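Local atomic coordinates of alpha,alpha-trehalose-phosphate synthase (UDP-forming) (Burkholderia xenovorans, PDB entry 5HXA), a protein that belongs to glycosyltransferase family 20 and has the GT-B architecture of two Rossmann-like domains facing each other across a cleft. Residues P95-R100 / E170-I175; I158-H163 / D189-Q194; F166-V171 / R199-D204; D371-V376 / A398-Q403. All coordinates share one frame; numbering follows the deposited sequence. Where two conformers were deposited one is given.

Contact 1: P95-R100 / E170-I175; sequences PTFHYR and EVLRTI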
loop_
_atom_site.group_PDB
_atom_site.type_symbol
_atom_site.label_atom_id
_atom_site.label_comp_id
_atom_site.label_asym_id
_atom_site.label_seq_id
_atom_site.Cartn_x
_atom_site.Cartn_y
_atom_site.Cartn_z
ATOM N N PRO A 95 10.326 1.552 -4.705
ATOM C CA PRO A 95 9.546 0.939 -3.612
ATOM C C PRO A 95 8.080 1.349 -3.611
ATOM O O PRO A 95 7.207 0.500 -3.392
ATOM C CB PRO A 95 10.279 1.406 -2.341
ATOM C CG PRO A 95 11.067 2.598 -2.756
ATOM C CD PRO A 95 11.457 2.349 -4.187
ATOM N N THR A 96 7.774 2.625 -3.863
ATOM C CA THR A 96 6.375 3.057 -3.857
ATOM C C THR A 96 5.570 2.419 -4.989
ATOM O O THR A 96 4.429 1.979 -4.780
ATOM C CB THR A 96 6.299 4.583 -3.949
ATOM O OG1 THR A 96 7.011 5.149 -2.849
ATOM C CG2 THR A 96 4.843 5.052 -3.869
ATOM N N PHE A 97 6.127 2.373 -6.203
ATOM C CA PHE A 97 5.381 1.761 -7.303
ATOM C C PHE A 97 5.170 0.263 -7.082
ATOM O O PHE A 97 4.267 -0.315 -7.694
ATOM C CB PHE A 97 6.091 1.973 -8.653
ATOM C CG PHE A 97 5.895 3.350 -9.261
ATOM C CD1 PHE A 97 5.713 4.478 -8.459
ATOM C CD2 PHE A 97 5.897 3.504 -10.642
ATOM C CE1 PHE A 97 5.552 5.740 -9.032
ATOM C CE2 PHE A 97 5.729 4.756 -11.228
ATOM C CZ PHE A 97 5.554 5.877 -10.423
ATOM N N HIS A 98 5.997 -0.380 -6.244
ATOM C CA HIS A 98 5.782 -1.764 -5.833
ATOM C C HIS A 98 5.010 -1.871 -4.516
ATOM O O HIS A 98 5.097 -2.897 -3.827
ATOM C CB HIS A 98 7.125 -2.510 -5.755
ATOM C CG HIS A 98 7.724 -2.778 -7.105
ATOM N ND1 HIS A 98 8.524 -1.863 -7.761
ATOM C CD2 HIS A 98 7.596 -3.833 -7.946
ATOM C CE1 HIS A 98 8.881 -2.354 -8.937
ATOM N NE2 HIS A 98 8.328 -3.545 -9.076
ATOM N N TYR A 99 4.251 -0.833 -4.161
ATOM C CA TYR A 99 3.341 -0.864 -3.014
ATOM C C TYR A 99 4.088 -1.072 -1.699
ATOM O O TYR A 99 3.576 -1.699 -0.764
ATOM C CB TYR A 99 2.247 -1.925 -3.211
ATOM C CG TYR A 99 1.197 -1.478 -4.216
ATOM C CD1 TYR A 99 1.469 -1.472 -5.588
ATOM C CD2 TYR A 99 -0.053 -1.038 -3.794
ATOM C CE1 TYR A 99 0.512 -1.054 -6.512
ATOM C CE2 TYR A 99 -1.015 -0.613 -4.711
ATOM C CZ TYR A 99 -0.728 -0.623 -6.066
ATOM O OH TYR A 99 -1.678 -0.198 -6.970
ATOM N N ARG A 100 5.299 -0.521 -1.597
ATOM C CA ARG A 100 6.036 -0.526 -0.340
ATOM C C ARG A 100 6.525 0.887 -0.030
ATOM O O ARG A 100 7.720 1.125 0.133
ATOM C CB ARG A 100 7.205 -1.512 -0.371
ATOM C CG ARG A 100 6.798 -2.984 -0.430
ATOM C CD ARG A 100 6.057 -3.453 0.831
ATOM N NE ARG A 100 6.776 -3.160 2.067
ATOM C CZ ARG A 100 7.677 -3.964 2.639
ATOM N NH1 ARG A 100 7.986 -5.123 2.091
ATOM N NH2 ARG A 100 8.271 -3.596 3.765
ATOM N N GLU A 170 -4.238 6.409 -4.028
ATOM C CA GLU A 170 -3.971 6.461 -2.587
ATOM C C GLU A 170 -2.509 6.186 -2.268
ATOM O O GLU A 170 -2.004 6.660 -1.245
ATOM C CB GLU A 170 -4.849 5.464 -1.826
ATOM C CG GLU A 170 -6.306 5.900 -1.652
ATOM C CD GLU A 170 -6.449 7.144 -0.782
ATOM O OE1 GLU A 170 -5.546 7.456 0.043
ATOM O OE2 GLU A 170 -7.494 7.798 -0.906
ATOM N N VAL A 171 -1.833 5.404 -3.108
ATOM C CA VAL A 171 -0.430 5.054 -2.897
ATOM C C VAL A 171 0.489 6.026 -3.616
ATOM O O VAL A 171 1.484 6.475 -3.043
ATOM C CB VAL A 171 -0.178 3.597 -3.341
ATOM C CG1 VAL A 171 1.330 3.259 -3.344
ATOM C CG2 VAL A 171 -0.949 2.631 -2.439
ATOM N N LEU A 172 0.159 6.353 -4.872
ATOM C CA LEU A 172 0.933 7.331 -5.634
ATOM C C LEU A 172 1.075 8.656 -4.892
ATOM O O LEU A 172 2.139 9.287 -4.934
ATOM C CB LEU A 172 0.269 7.582 -6.996
ATOM C CG LEU A 172 0.998 8.579 -7.905
ATOM C CD1 LEU A 172 2.238 7.919 -8.467
ATOM C CD2 LEU A 172 0.089 9.064 -9.023
ATOM N N ARG A 173 0.007 9.108 -4.225
ATOM C CA ARG A 173 0.049 10.437 -3.623
ATOM C C ARG A 173 0.979 10.512 -2.418
ATOM O O ARG A 173 1.233 11.620 -1.927
ATOM C CB ARG A 173 -1.364 10.901 -3.240
ATOM C CG ARG A 173 -2.060 10.138 -2.104
ATOM C CD ARG A 173 -3.564 10.503 -2.066
ATOM N NE ARG A 173 -4.257 10.013 -0.874
ATOM C CZ ARG A 173 -4.520 10.757 0.198
ATOM N NH1 ARG A 173 -4.150 12.032 0.231
ATOM N NH2 ARG A 173 -5.146 10.229 1.240
ATOM N N THR A 174 1.517 9.382 -1.948
ATOM C CA THR A 174 2.525 9.446 -0.893
ATOM C C THR A 174 3.864 9.964 -1.419
ATOM O O THR A 174 4.688 10.430 -0.625
ATOM C CB THR A 174 2.715 8.078 -0.212
ATOM O OG1 THR A 174 3.246 7.122 -1.141
ATOM C CG2 THR A 174 1.383 7.563 0.357
ATOM N N ILE A 175 4.095 9.907 -2.728
ATOM C CA ILE A 175 5.290 10.509 -3.333
ATOM C C ILE A 175 5.079 12.021 -3.389
ATOM O O ILE A 175 4.156 12.483 -4.074
ATOM C CB ILE A 175 5.550 9.944 -4.738
ATOM C CG1 ILE A 175 5.822 8.437 -4.684
ATOM C CG2 ILE A 175 6.690 10.701 -5.430
ATOM C CD1 ILE A 175 5.638 7.766 -6.057
HETATM O O HOH W 1 6.093 7.131 -1.244
#

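Contact 2: I158-H163 / D189-Q194; sequences IGFFLH and DVIGFQ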
loop_
_atom_site.group_PDB
_atom_site.type_symbol
_atom_site.label_atom_id
_atom_site.label_comp_id
_atom_site.label_asym_id
_atom_site.label_seq_id
_atom_site.Cartn_x
_atom_site.Cartn_y
_atom_site.Cartn_z
ATOM N N ILE A 158 6.342 11.149 -29.222
ATOM C CA ILE A 158 7.086 10.567 -28.106
ATOM C C ILE A 158 6.165 9.598 -27.378
ATOM O O ILE A 158 5.072 9.982 -26.943
ATOM C CB ILE A 158 7.621 11.628 -27.124
ATOM C CG1 ILE A 158 8.258 12.816 -27.864
ATOM C CG2 ILE A 158 8.664 11.002 -26.185
ATOM C CD1 ILE A 158 8.592 14.000 -26.939
ATOM N N GLY A 159 6.608 8.349 -27.241
ATOM C CA GLY A 159 5.887 7.339 -26.488
ATOM C C GLY A 159 6.677 6.924 -25.261
ATOM O O GLY A 159 7.908 7.001 -25.246
ATOM N N PHE A 160 5.957 6.496 -24.223
ATOM C CA PHE A 160 6.544 6.019 -22.980
ATOM C C PHE A 160 5.996 4.636 -22.670
ATOM O O PHE A 160 4.802 4.382 -22.860
ATOM C CB PHE A 160 6.223 6.974 -21.811
ATOM C CG PHE A 160 6.836 6.567 -20.492
ATOM C CD1 PHE A 160 8.200 6.683 -20.282
ATOM C CD2 PHE A 160 6.037 6.097 -19.453
ATOM C CE1 PHE A 160 8.760 6.332 -19.067
ATOM C CE2 PHE A 160 6.596 5.742 -18.231
ATOM C CZ PHE A 160 7.960 5.853 -18.042
ATOM N N PHE A 161 6.859 3.743 -22.176
ATOM C CA PHE A 161 6.394 2.468 -21.636
ATOM C C PHE A 161 6.948 2.272 -20.234
ATOM O O PHE A 161 8.158 2.392 -20.020
ATOM C CB PHE A 161 6.775 1.266 -22.522
ATOM C CG PHE A 161 6.141 -0.033 -22.060
ATOM C CD1 PHE A 161 4.815 -0.321 -22.361
ATOM C CD2 PHE A 161 6.861 -0.941 -21.280
ATOM C CE1 PHE A 161 4.210 -1.506 -21.908
ATOM C CE2 PHE A 161 6.263 -2.130 -20.830
ATOM C CZ PHE A 161 4.937 -2.407 -21.148
ATOM N N LEU A 162 6.057 1.978 -19.284
ATOM C CA LEU A 162 6.417 1.752 -17.890
ATOM C C LEU A 162 6.480 0.248 -17.660
ATOM O O LEU A 162 5.480 -0.447 -17.855
ATOM C CB LEU A 162 5.389 2.390 -16.948
ATOM C CG LEU A 162 5.725 2.290 -15.447
ATOM C CD1 LEU A 162 6.985 3.085 -15.112
ATOM C CD2 LEU A 162 4.565 2.743 -14.568
ATOM N N HIS A 163 7.641 -0.254 -17.246
ATOM C CA HIS A 163 7.808 -1.698 -17.102
ATOM C C HIS A 163 7.346 -2.234 -15.754
ATOM O O HIS A 163 7.132 -3.450 -15.624
ATOM C CB HIS A 163 9.273 -2.079 -17.341
ATOM C CG HIS A 163 9.700 -1.917 -18.767
ATOM N ND1 HIS A 163 9.816 -2.983 -19.635
ATOM C CD2 HIS A 163 10.015 -0.812 -19.487
ATOM C CE1 HIS A 163 10.203 -2.545 -20.822
ATOM N NE2 HIS A 163 10.331 -1.230 -20.760
ATOM N N ASP A 189 2.920 11.523 -26.126
ATOM C CA ASP A 189 1.781 11.283 -27.010
ATOM C C ASP A 189 1.134 9.925 -26.766
ATOM O O ASP A 189 -0.073 9.777 -26.977
ATOM C CB ASP A 189 2.207 11.362 -28.476
ATOM C CG ASP A 189 2.670 12.742 -28.869
ATOM O OD1 ASP A 189 1.844 13.683 -28.817
ATOM O OD2 ASP A 189 3.857 12.884 -29.230
ATOM N N VAL A 190 1.918 8.925 -26.373
ATOM C CA VAL A 190 1.433 7.577 -26.096
ATOM C C VAL A 190 2.059 7.124 -24.782
ATOM O O VAL A 190 3.272 7.271 -24.584
ATOM C CB VAL A 190 1.790 6.591 -27.232
ATOM C CG1 VAL A 190 1.268 5.167 -26.917
ATOM C CG2 VAL A 190 1.261 7.090 -28.588
ATOM N N ILE A 191 1.243 6.586 -23.884
ATOM C CA ILE A 191 1.738 5.997 -22.649
ATOM C C ILE A 191 1.252 4.557 -22.593
ATOM O O ILE A 191 0.045 4.302 -22.677
ATOM C CB ILE A 191 1.278 6.769 -21.403
ATOM C CG1 ILE A 191 1.832 8.197 -21.403
ATOM C CG2 ILE A 191 1.741 6.033 -20.144
ATOM C CD1 ILE A 191 1.371 9.006 -20.182
ATOM N N GLY A 192 2.184 3.625 -22.440
ATOM C CA GLY A 192 1.871 2.210 -22.309
ATOM C C GLY A 192 2.215 1.703 -20.919
ATOM O O GLY A 192 3.228 2.102 -20.332
ATOM N N PHE A 193 1.360 0.827 -20.402
ATOM C CA PHE A 193 1.545 0.146 -19.129
ATOM C C PHE A 193 1.478 -1.358 -19.363
ATOM O O PHE A 193 1.052 -1.824 -20.421
ATOM C CB PHE A 193 0.468 0.554 -18.112
ATOM C CG PHE A 193 0.477 2.022 -17.752
ATOM C CD1 PHE A 193 1.382 2.516 -16.816
ATOM C CD2 PHE A 193 -0.436 2.898 -18.320
ATOM C CE1 PHE A 193 1.380 3.865 -16.464
ATOM C CE2 PHE A 193 -0.450 4.247 -17.970
ATOM C CZ PHE A 193 0.467 4.732 -17.053
ATOM N N GLN A 194 1.880 -2.128 -18.347
ATOM C CA GLN A 194 1.917 -3.581 -18.505
ATOM C C GLN A 194 0.515 -4.179 -18.512
ATOM O O GLN A 194 0.244 -5.113 -19.276
ATOM C CB GLN A 194 2.756 -4.230 -17.391
ATOM C CG GLN A 194 4.247 -3.897 -17.404
ATOM C CD GLN A 194 5.050 -4.774 -18.359
ATOM O OE1 GLN A 194 4.503 -5.349 -19.297
ATOM N NE2 GLN A 194 6.361 -4.884 -18.110
HETATM O O HOH W 2 3.159 -0.607 -16.247
#

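Contact 3: F166-V171 / R199-D204; sequences FPVPEV and RQSFVD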
loop_
_atom_site.group_PDB
_atom_site.type_symbol
_atom_site.label_atom_id
_atom_site.label_comp_id
_atom_site.label_asym_id
_atom_site.label_seq_id
_atom_site.Cartn_x
_atom_site.Cartn_y
_atom_site.Cartn_z
ATOM N N PHE A 166 2.037 0.764 -11.973
ATOM C CA PHE A 166 1.723 2.158 -11.673
ATOM C C PHE A 166 0.742 2.184 -10.509
ATOM O O PHE A 166 -0.404 1.739 -10.665
ATOM C CB PHE A 166 1.143 2.904 -12.883
ATOM C CG PHE A 166 1.094 4.401 -12.676
ATOM C CD1 PHE A 166 2.239 5.175 -12.864
ATOM C CD2 PHE A 166 -0.071 5.028 -12.226
ATOM C CE1 PHE A 166 2.221 6.559 -12.647
ATOM C CE2 PHE A 166 -0.096 6.410 -12.000
ATOM C CZ PHE A 166 1.060 7.177 -12.220
ATOM N N PRO A 167 1.137 2.676 -9.332
ATOM C CA PRO A 167 0.315 2.468 -8.140
ATOM C C PRO A 167 -0.932 3.341 -8.153
ATOM O O PRO A 167 -0.945 4.446 -8.704
ATOM C CB PRO A 167 1.260 2.857 -6.990
ATOM C CG PRO A 167 2.140 3.944 -7.602
ATOM C CD PRO A 167 2.376 3.432 -9.036
ATOM N N VAL A 168 -1.987 2.835 -7.518
ATOM C CA VAL A 168 -3.280 3.525 -7.479
ATOM C C VAL A 168 -3.114 4.857 -6.753
ATOM O O VAL A 168 -2.116 5.047 -6.036
ATOM C CB VAL A 168 -4.363 2.644 -6.827
ATOM C CG1 VAL A 168 -4.674 1.417 -7.722
ATOM C CG2 VAL A 168 -3.942 2.210 -5.454
ATOM N N PRO A 169 -4.044 5.806 -6.925
ATOM C CA PRO A 169 -3.849 7.154 -6.357
ATOM C C PRO A 169 -3.553 7.201 -4.862
ATOM O O PRO A 169 -2.695 7.993 -4.456
ATOM C CB PRO A 169 -5.180 7.853 -6.691
ATOM C CG PRO A 169 -5.572 7.237 -8.014
ATOM C CD PRO A 169 -5.180 5.772 -7.872
ATOM N N GLU A 170 -4.238 6.409 -4.028
ATOM C CA GLU A 170 -3.971 6.461 -2.587
ATOM C C GLU A 170 -2.509 6.186 -2.268
ATOM O O GLU A 170 -2.004 6.660 -1.245
ATOM C CB GLU A 170 -4.849 5.464 -1.826
ATOM C CG GLU A 170 -6.306 5.900 -1.652
ATOM C CD GLU A 170 -6.449 7.144 -0.782
ATOM O OE1 GLU A 170 -5.546 7.456 0.043
ATOM O OE2 GLU A 170 -7.494 7.798 -0.906
ATOM N N VAL A 171 -1.833 5.404 -3.108
ATOM C CA VAL A 171 -0.430 5.054 -2.897
ATOM C C VAL A 171 0.489 6.026 -3.616
ATOM O O VAL A 171 1.484 6.475 -3.043
ATOM C CB VAL A 171 -0.178 3.597 -3.341
ATOM C CG1 VAL A 171 1.330 3.259 -3.344
ATOM C CG2 VAL A 171 -0.949 2.631 -2.439
ATOM N N ARG A 199 -3.101 0.878 -16.276
ATOM C CA ARG A 199 -3.705 1.941 -17.074
ATOM C C ARG A 199 -4.829 2.622 -16.307
ATOM O O ARG A 199 -4.929 3.856 -16.291
ATOM C CB ARG A 199 -4.238 1.384 -18.399
ATOM C CG ARG A 199 -4.966 2.447 -19.243
ATOM C CD ARG A 199 -6.051 1.848 -20.124
ATOM N NE ARG A 199 -6.861 0.880 -19.395
ATOM C CZ ARG A 199 -7.866 1.193 -18.580
ATOM N NH1 ARG A 199 -8.206 2.458 -18.382
ATOM N NH2 ARG A 199 -8.521 0.230 -17.954
ATOM N N GLN A 200 -5.698 1.826 -15.677
ATOM C CA GLN A 200 -6.816 2.409 -14.944
ATOM C C GLN A 200 -6.330 3.220 -13.748
ATOM O O GLN A 200 -6.911 4.266 -13.437
ATOM C CB GLN A 200 -7.795 1.321 -14.504
ATOM C CG GLN A 200 -9.125 1.868 -13.965
ATOM C CD GLN A 200 -9.867 2.722 -14.983
ATOM O OE1 GLN A 200 -10.100 2.298 -16.116
ATOM N NE2 GLN A 200 -10.233 3.943 -14.585
ATOM N N SER A 201 -5.260 2.770 -13.084
ATOM C CA SER A 201 -4.670 3.526 -11.986
ATOM C C SER A 201 -4.253 4.924 -12.432
ATOM O O SER A 201 -4.498 5.916 -11.732
ATOM C CB SER A 201 -3.466 2.755 -11.447
ATOM O OG SER A 201 -2.691 3.563 -10.601
ATOM N N PHE A 202 -3.591 5.014 -13.587
ATOM C CA PHE A 202 -3.146 6.304 -14.114
ATOM C C PHE A 202 -4.340 7.180 -14.463
ATOM O O PHE A 202 -4.402 8.353 -14.084
ATOM C CB PHE A 202 -2.272 6.064 -15.346
ATOM C CG PHE A 202 -1.749 7.316 -16.000
ATOM C CD1 PHE A 202 -0.643 7.980 -15.482
ATOM C CD2 PHE A 202 -2.338 7.804 -17.156
ATOM C CE1 PHE A 202 -0.146 9.127 -16.107
ATOM C CE2 PHE A 202 -1.845 8.943 -17.780
ATOM C CZ PHE A 202 -0.751 9.606 -17.257
ATOM N N VAL A 203 -5.304 6.618 -15.188
ATOM C CA VAL A 203 -6.472 7.391 -15.590
ATOM C C VAL A 203 -7.300 7.793 -14.370
ATOM O O VAL A 203 -7.849 8.905 -14.315
ATOM C CB VAL A 203 -7.298 6.587 -16.609
ATOM C CG1 VAL A 203 -8.625 7.275 -16.883
ATOM C CG2 VAL A 203 -6.494 6.402 -17.910
ATOM N N ASP A 204 -7.389 6.910 -13.367
ATOM C CA ASP A 204 -8.092 7.271 -12.131
ATOM C C ASP A 204 -7.487 8.509 -11.482
ATOM O O ASP A 204 -8.214 9.376 -10.973
ATOM C CB ASP A 204 -8.060 6.114 -11.132
ATOM C CG ASP A 204 -9.127 5.058 -11.401
ATOM O OD1 ASP A 204 -10.026 5.292 -12.237
ATOM O OD2 ASP A 204 -9.065 3.990 -10.755
HETATM O O HOH W 3 -2.563 6.570 -9.650
#

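Contact 4: D371-V376 / A398-Q403; sequences DGMNLV and AGAAEQ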
loop_
_atom_site.group_PDB
_atom_site.type_symbol
_atom_site.label_atom_id
_atom_site.label_comp_id
_atom_site.label_asym_id
_atom_site.label_seq_id
_atom_site.Cartn_x
_atom_site.Cartn_y
_atom_site.Cartn_z
ATOM N N ASP A 371 4.722 -7.413 -9.063
ATOM C CA ASP A 371 5.608 -7.448 -10.227
ATOM C C ASP A 371 4.871 -6.857 -11.423
ATOM O O ASP A 371 3.729 -7.240 -11.690
ATOM C CB ASP A 371 6.055 -8.887 -10.525
ATOM C CG ASP A 371 7.375 -8.953 -11.286
ATOM O OD1 ASP A 371 7.595 -8.140 -12.215
ATOM O OD2 ASP A 371 8.185 -9.845 -10.961
ATOM N N GLY A 372 5.510 -5.919 -12.128
ATOM C CA GLY A 372 4.850 -5.286 -13.265
ATOM C C GLY A 372 4.438 -6.291 -14.328
ATOM O O GLY A 372 3.358 -6.191 -14.917
ATOM N N MET A 373 5.284 -7.285 -14.562
ATOM C CA MET A 373 5.055 -8.340 -15.542
ATOM C C MET A 373 6.185 -9.335 -15.414
ATOM O O MET A 373 7.270 -9.140 -15.982
ATOM C CB MET A 373 5.021 -7.820 -16.975
ATOM C CG MET A 373 4.939 -8.950 -18.010
ATOM S SD MET A 373 3.374 -9.851 -17.985
ATOM C CE MET A 373 2.204 -8.515 -18.173
ATOM N N ASN A 374 5.964 -10.380 -14.647
ATOM C CA ASN A 374 7.059 -11.299 -14.382
ATOM C C ASN A 374 7.321 -12.154 -15.629
ATOM O O ASN A 374 6.472 -12.949 -16.045
ATOM C CB ASN A 374 6.720 -12.145 -13.160
ATOM C CG ASN A 374 7.867 -12.984 -12.722
ATOM O OD1 ASN A 374 8.213 -13.947 -13.402
ATOM N ND2 ASN A 374 8.472 -12.639 -11.582
ATOM N N LEU A 375 8.490 -11.969 -16.251
ATOM C CA LEU A 375 8.829 -12.725 -17.454
ATOM C C LEU A 375 9.357 -14.119 -17.140
ATOM O O LEU A 375 9.308 -14.991 -18.014
ATOM C CB LEU A 375 9.852 -11.950 -18.293
ATOM C CG LEU A 375 9.263 -10.701 -18.966
ATOM C CD1 LEU A 375 10.314 -9.946 -19.759
ATOM C CD2 LEU A 375 8.101 -11.093 -19.859
ATOM N N VAL A 376 9.860 -14.341 -15.919
ATOM C CA VAL A 376 10.317 -15.669 -15.516
ATOM C C VAL A 376 9.183 -16.684 -15.630
ATOM O O VAL A 376 9.404 -17.834 -16.025
ATOM C CB VAL A 376 10.916 -15.620 -14.093
ATOM C CG1 VAL A 376 11.009 -17.021 -13.470
ATOM C CG2 VAL A 376 12.310 -14.990 -14.126
ATOM N N ALA A 398 1.593 -10.772 -10.066
ATOM C CA ALA A 398 2.748 -10.765 -10.961
ATOM C C ALA A 398 2.466 -10.124 -12.317
ATOM O O ALA A 398 3.370 -10.057 -13.153
ATOM C CB ALA A 398 3.262 -12.192 -11.174
ATOM N N GLY A 399 1.251 -9.665 -12.562
ATOM C CA GLY A 399 0.940 -9.026 -13.829
ATOM C C GLY A 399 0.675 -10.027 -14.938
ATOM O O GLY A 399 -0.090 -9.746 -15.858
ATOM N N ALA A 400 1.278 -11.214 -14.851
ATOM C CA ALA A 400 1.244 -12.184 -15.938
ATOM C C ALA A 400 0.080 -13.178 -15.857
ATOM O O ALA A 400 -0.110 -13.944 -16.806
ATOM C CB ALA A 400 2.580 -12.945 -15.997
ATOM N N ALA A 401 -0.733 -13.168 -14.786
ATOM C CA ALA A 401 -1.695 -14.257 -14.568
ATOM C C ALA A 401 -2.778 -14.312 -15.645
ATOM O O ALA A 401 -3.115 -15.398 -16.137
ATOM C CB ALA A 401 -2.336 -14.139 -13.187
ATOM N N GLU A 402 -3.335 -13.161 -16.028
ATOM C CA GLU A 402 -4.362 -13.163 -17.068
ATOM C C GLU A 402 -3.828 -13.719 -18.389
ATOM O O GLU A 402 -4.588 -14.269 -19.193
ATOM C CB GLU A 402 -4.907 -11.745 -17.269
ATOM N N GLN A 403 -2.530 -13.606 -18.623
ATOM C CA GLN A 403 -1.948 -14.060 -19.874
ATOM C C GLN A 403 -1.484 -15.501 -19.836
ATOM O O GLN A 403 -0.927 -15.982 -20.830
ATOM C CB GLN A 403 -0.777 -13.174 -20.238
ATOM C CG GLN A 403 -1.186 -11.815 -20.693
ATOM C CD GLN A 403 0.011 -11.070 -21.142
ATOM O OE1 GLN A 403 0.903 -10.793 -20.338
ATOM N NE2 GLN A 403 0.090 -10.797 -22.443
#

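Contact 1: P95-R100 / E170-I175
Thr96 presses its methyl against Ile175 and Val171, and this is the tight part of the contact: Thr96 CG2 lies 3.6 Å from Ile175 CD1 and 4.0 Å from Val171 CG1. With chi1 at -58°, CG2 stands anti to the backbone N and faces the partner segment, while OG1 turns back to the carbonyl O of Thr92, four residues earlier. Ile175 CD1 also meets the edge of the Phe97 ring, close to its plane, 3.6 Å from Phe97 CE1; Leu172 CD1 touches that same ring carbon at 4.0 Å. Helix 78-97 stops here in a Schellman motif, with Arg100 N bonded to Pro95 O and Tyr99 N to Thr96 O, and with Tyr99 at positive phi as the C-prime residue. Beyond this turn the packing is looser. The Tyr99 ring crosses Val171 at about a right angle, its CE2 4.0 Å from Val171 CG2, and its hydroxyl bonds to Val168 N. A water bridges Thr96 OG1 and Thr174 OG1; Thr174 OG1 itself donates to Val171 O at 2.7 Å. On the partly exposed side Glu170 OE1 forms a salt bridge with Arg370 of the second subunit, and Arg173, in one of its two conformers, reaches the same oxygen with NE and NH2.

Contact 2: I158-H163 / D189-Q194
Phe160 and Phe161 pair with Ile191 and Gly192 on neighbouring parallel strands, 158-161 and 190-193, in the central sheet of the first Rossmann-like domain. The chain passes from one strand to the other through helices 169-172 and 178-185, a beta-alpha-beta crossover, and the short strand axes diverge by 14°. Backbone bonds form the usual parallel ladder: Phe160 N to Val190 O, Gly192 N to Phe160 O at 2.8 Å, and Leu162 N to Gly192 O, while the bond from Val190 N to Ile158 O is long and weak. At the start of the ladder Asp189 closes a ring of two bonds with Ile158, giving its N to Ile158 O and receiving Ile158 N on the anti lone pair of OD2 at 3.0 Å; Arg150 forms a salt bridge to the same carboxylate oxygen.

Ring contacts lie on both faces. Gly192 has no side chain, and the Phe161 ring extends across the strand there along backbone and amide oxygens, its CD1 3.5 Å from Gly192 O and its CZ edge near Gln194 OE1. The apolar pair is on the face of Phe160 and Ile191, where Leu162 CD2 meets the edge of the Phe193 ring, 3.9 Å from CE1.

Beyond the strand ends, polar links continue the pairing. One water donates to Leu162 O and accepts from Gln194 N. The Gln194 side chain bends at chi2 (-83°), bringing NE2 to donate to His163 O at 3.0 Å, with that oxygen in the amide plane.

Contact 3: F166-V171 / R199-D204
Phe166 and Phe202 join with Ser201 in a buried loop-to-helix contact, where the segment that follows strand 158-161 lies against helix 196-208, the helix that follows the adjacent strand 190-193. The two rings form an edge-to-face pair: the Phe202 edge points at one face of Phe166, centroids 5.5 Å apart and planes at 74°, with Phe202 CD1 3.8 Å from Phe166 CZ. Phe166 holds CG anti to its backbone N (chi1 -168°), which turns the ring toward the helix and brings CE2 against Phe202 CA. Phe193 meets both rings from the sheet side, and Met185 of helix 178-185 touches both as well.

Beside the rings the contact turns polar. In the conformer described, one of two for this residue, Ser201 OG lies 2.9 Å from Phe166 O and 2.7 Å from Pro167 O, two carbonyls within reach of a single proton. The backbones come close here, Val168 CA to Ser201 CA being 4.7 Å. A water adds a second link by donating to Pro167 O and to Ser201 O.

Farther along, Pro169 CG packs on Asp204 CB at 4.1 Å, and Asp204 OD2 continues into a salt bridge with Arg208 of the second subunit. Val168 is the N-cap of helix 169-172. The contact thus packs the start of the beta-alpha-beta crossover between two adjacent parallel strands of the N-terminal Rossmann-like domain on the helix after the second strand.

Contact 4: D371-V376 / A398-Q403
Asn374 N donates to Ala398 O at 3.0 Å, the one hydrogen bond across the contact, with an N-H...O angle of 155°. The same carbonyl oxygen receives a CA-H contact from Met373, 3.4 Å from its CA. Methyl and methylene meet alongside, Asn374 CB lying 4.0 Å from Ala398 CB. The Met373 side chain leaves the backbone on the far side, then bends at chi2 (68°) and chi3 to return: SD rests 3.8 Å from Ala400 CB, and CE comes 3.4 Å from Gln403 OE1, the two side chains crossing at about a right angle. Gln403 OE1 accepts a hydrogen bond from Lys378 NZ. Asn374 O, covered here with Ala400 CB 3.9 Å away, has no polar partner in the model.

Both segments follow the C-terminal ends of neighbouring parallel strands, 363-366 and 391-395, in the second Rossmann-like domain, on the side where a GT-B cleft opens; the first runs into helix 375-382. A sodium ion and a 1,2-ethanediol, the latter probably from the crystallisation liquor, each come within about 5 Å of Gly399 between nearest atoms; the positive phi of Gly399 turns the chain between Ala398 and Ala400.

In the second shell, Asp371 fixes the side chain of Asn374, its OD2 accepting from ND2 at 2.9 Å, from above the carboxylate plane. Lys277 makes a salt bridge to that oxygen. OD1 of Asp371 takes a weak bond from Met373 N. With its amide so held, Asn374 is the N-cap of helix 375-382, its OD1 accepting from Ala377 N.

Contacts 1, 2 and 3 belong to the first Rossmann-like domain and contact 4 to the second. Contacts 1 and 3 share Glu170 and Val171, have centres about 10 Å apart and both touch the second subunit. Contact 2 reaches contact 3 where Phe193 CZ lies 3.5 Å from Phe202 CB, and contact 1 through Phe97 CE2 and Leu162 CD2 at 4.1 Å. Contact 4 meets contact 2, Gln194 CB being 3.2 Å from Gly372 O, but stays about 7 Å from contact 3 between nearest atoms. Of the four, contact 4 lies nearest a sodium ion, about 5 Å from Gly399. The junction of contacts 2 and 4 probably borders the interdomain cleft, where GT-B enzymes have their active sites.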